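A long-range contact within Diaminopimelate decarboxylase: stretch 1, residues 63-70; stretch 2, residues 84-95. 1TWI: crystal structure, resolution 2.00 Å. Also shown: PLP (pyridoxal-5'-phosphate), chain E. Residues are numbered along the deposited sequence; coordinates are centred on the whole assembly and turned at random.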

# COMPACT_ATOMS: atom_id res chain seq x y z
N ILE A 63 -1.83 -14.55 28.31
CA ILE A 63 -1.16 -13.33 27.82
C ILE A 63 -1.74 -12.86 26.52
O ILE A 63 -1.83 -13.63 25.58
CB ILE A 63 0.36 -13.59 27.53
CG1 ILE A 63 1.05 -14.01 28.82
CG2 ILE A 63 1.07 -12.29 26.95
CD1 ILE A 63 2.49 -14.50 28.56
N VAL A 64 -2.09 -11.58 26.44
CA VAL A 64 -2.57 -11.03 25.18
C VAL A 64 -1.32 -10.40 24.51
O VAL A 64 -0.74 -9.43 25.03
CB VAL A 64 -3.61 -9.92 25.42
CG1 VAL A 64 -4.09 -9.34 24.08
CG2 VAL A 64 -4.79 -10.50 26.22
N ALA A 65 -0.87 -10.97 23.41
CA ALA A 65 0.28 -10.37 22.73
C ALA A 65 -0.29 -9.60 21.53
O ALA A 65 -0.49 -10.16 20.42
CB ALA A 65 1.28 -11.45 22.26
N TYR A 66 -0.55 -8.31 21.76
CA TYR A 66 -1.14 -7.47 20.71
C TYR A 66 -0.33 -7.49 19.42
O TYR A 66 0.86 -7.29 19.45
CB TYR A 66 -1.37 -6.04 21.26
CG TYR A 66 -1.68 -5.04 20.20
CD1 TYR A 66 -2.83 -5.15 19.42
CD2 TYR A 66 -0.80 -3.97 19.97
CE1 TYR A 66 -3.11 -4.22 18.41
CE2 TYR A 66 -1.07 -3.04 18.96
CZ TYR A 66 -2.22 -3.17 18.19
OH TYR A 66 -2.42 -2.28 17.15
N ALA A 67 -0.97 -7.76 18.30
CA ALA A 67 -0.21 -7.81 17.06
C ALA A 67 0.08 -6.38 16.54
O ALA A 67 -0.82 -5.70 15.98
CB ALA A 67 -0.98 -8.57 16.02
N TYR A 68 1.32 -5.94 16.75
CA TYR A 68 1.76 -4.61 16.35
C TYR A 68 1.52 -4.29 14.91
O TYR A 68 1.30 -3.13 14.57
CB TYR A 68 3.26 -4.41 16.65
CG TYR A 68 3.52 -3.89 18.05
CD1 TYR A 68 2.65 -4.24 19.10
CD2 TYR A 68 4.61 -3.03 18.32
CE1 TYR A 68 2.88 -3.75 20.42
CE2 TYR A 68 4.85 -2.54 19.63
CZ TYR A 68 4.00 -2.90 20.66
OH TYR A 68 4.28 -2.50 21.95
N LYS A 69 1.49 -5.30 14.06
CA LYS A 69 1.35 -5.00 12.62
C LYS A 69 0.03 -4.28 12.36
O LYS A 69 -0.10 -3.61 11.34
CB LYS A 69 1.46 -6.25 11.76
CG LYS A 69 0.30 -7.25 11.84
CD LYS A 69 0.85 -8.71 11.87
CE LYS A 69 1.09 -9.09 13.37
NZ LYS A 69 1.76 -10.34 13.66
N ALA A 70 -0.93 -4.43 13.27
CA ALA A 70 -2.24 -3.77 13.10
C ALA A 70 -2.23 -2.24 13.31
O ALA A 70 -3.00 -1.51 12.67
CB ALA A 70 -3.29 -4.41 14.02
N1 PLP E . -0.36 -13.30 14.68
C2 PLP E . 0.26 -13.44 13.45
C2A PLP E . 1.40 -14.49 13.37
C3 PLP E . -0.18 -12.63 12.41
O3 PLP E . 0.46 -12.80 11.22
C4 PLP E . -1.20 -11.73 12.52
C4A PLP E . -1.61 -10.87 11.28
O4A PLP E . -0.84 -10.85 10.37
C5 PLP E . -1.85 -11.58 13.77
C6 PLP E . -1.41 -12.39 14.80
C5A PLP E . -3.00 -10.64 14.09
O4P PLP E . -4.16 -10.89 13.25
P PLP E . -5.53 -10.13 13.48
O1P PLP E . -6.40 -10.67 12.42
O2P PLP E . -5.22 -8.68 13.29
O3P PLP E . -6.01 -10.46 14.82
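Stretch 2 84-95: GCGADVVSGGEL

Stretch 2 lies beside stretch 1 as a neighbouring parallel β-strand, residues 86-89 running with 63-67 at a crossing angle of -44°. Gly84, with positive phi, closes a preceding helix in a Schellman motif and stays clear of stretch 1. Cys85 then extends the chain, and its SG packs 3.7 Å from both Val64 CG1 and Tyr66 CB. At Gly86 pairing begins: its N donates to Val64 O (2.6 Å) and its O accepts from Tyr66 N (3.1 Å). The strands are so close here that a CB on Gly86 would clash with Val64 O. Ala87, paired with Tyr66, shares that residue's face of the sheet, its CB 3.5 Å from Tyr68 CE1. Asp88 continues the ladder, its N donating to Tyr66 O (2.8 Å) and its O accepting from Tyr68 N (3.1 Å). Its side chain shares a face with Ala65 and Ala67, where OD2 forms a salt bridge with Lys69 NZ (2.6 Å) and lies 3.3 Å from PLP N1. Val89 points away, yet its CG1 covers one face of the Tyr68 ring, 4.1 Å from CD2. Ser91 caps the following helix, OG accepting from Glu94 N (3.0 Å). Glu94 reaches back, its CD 3.4 Å from Tyr68 CB, and a water O donates to both its OE2 (2.5 Å) and Tyr68 O (3.1 Å).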

# COMPACT_ATOMS: atom_id res chain seq x y z
N GLY A 84 -1.38 -3.53 30.60
CA GLY A 84 -0.86 -4.85 30.97
C GLY A 84 -0.74 -5.81 29.79
O GLY A 84 -0.43 -7.01 29.92
N CYS A 85 -0.99 -5.27 28.61
CA CYS A 85 -0.95 -6.07 27.39
C CYS A 85 0.48 -6.42 26.93
O CYS A 85 1.43 -5.65 27.20
CB CYS A 85 -1.67 -5.26 26.30
SG CYS A 85 -2.17 -6.23 24.86
N GLY A 86 0.64 -7.58 26.28
CA GLY A 86 1.94 -7.97 25.72
C GLY A 86 2.03 -7.52 24.26
O GLY A 86 1.21 -6.71 23.81
N ALA A 87 3.00 -8.06 23.50
CA ALA A 87 3.18 -7.68 22.10
C ALA A 87 3.63 -8.82 21.22
O ALA A 87 4.52 -9.57 21.59
CB ALA A 87 4.23 -6.56 21.99
N ASP A 88 2.99 -8.93 20.07
CA ASP A 88 3.39 -9.88 19.01
C ASP A 88 4.13 -8.94 17.98
O ASP A 88 3.48 -8.15 17.33
CB ASP A 88 2.14 -10.51 18.37
CG ASP A 88 2.36 -10.88 16.91
OD1 ASP A 88 3.56 -11.12 16.49
OD2 ASP A 88 1.38 -10.89 16.15
N VAL A 89 5.45 -9.01 17.87
CA VAL A 89 6.19 -8.15 16.94
C VAL A 89 6.70 -8.99 15.78
O VAL A 89 7.00 -10.17 15.97
CB VAL A 89 7.38 -7.44 17.67
CG1 VAL A 89 6.78 -6.53 18.83
CG2 VAL A 89 8.39 -8.52 18.24
N VAL A 90 6.79 -8.41 14.58
CA VAL A 90 7.22 -9.20 13.41
C VAL A 90 8.45 -8.64 12.73
O VAL A 90 8.85 -9.09 11.65
CB VAL A 90 6.06 -9.34 12.38
CG1 VAL A 90 4.93 -10.13 12.96
CG2 VAL A 90 5.56 -8.00 11.95
N SER A 91 9.08 -7.66 13.38
CA SER A 91 10.29 -7.04 12.84
C SER A 91 11.10 -6.33 13.94
O SER A 91 10.58 -6.02 15.03
CB SER A 91 9.87 -5.96 11.83
OG SER A 91 9.42 -4.82 12.57
N GLY A 92 12.37 -6.04 13.65
CA GLY A 92 13.16 -5.29 14.61
C GLY A 92 12.49 -3.93 14.92
O GLY A 92 12.61 -3.45 16.04
N GLY A 93 11.82 -3.31 13.95
CA GLY A 93 11.17 -2.03 14.17
C GLY A 93 10.04 -2.16 15.20
O GLY A 93 9.92 -1.32 16.10
N GLU A 94 9.22 -3.21 15.07
CA GLU A 94 8.16 -3.41 16.05
C GLU A 94 8.74 -3.77 17.39
O GLU A 94 8.21 -3.32 18.41
CB GLU A 94 7.18 -4.49 15.57
CG GLU A 94 6.26 -3.94 14.42
CD GLU A 94 5.24 -4.97 13.90
OE1 GLU A 94 5.28 -6.10 14.40
OE2 GLU A 94 4.42 -4.64 12.99
N LEU A 95 9.84 -4.53 17.43
CA LEU A 95 10.41 -4.92 18.72
C LEU A 95 10.94 -3.62 19.42
O LEU A 95 10.78 -3.39 20.65
CB LEU A 95 11.56 -5.91 18.51
CG LEU A 95 12.38 -6.18 19.80
CD1 LEU A 95 11.40 -6.70 20.88
CD2 LEU A 95 13.49 -7.22 19.56
O HOH W 1 3.69 -2.26 12.87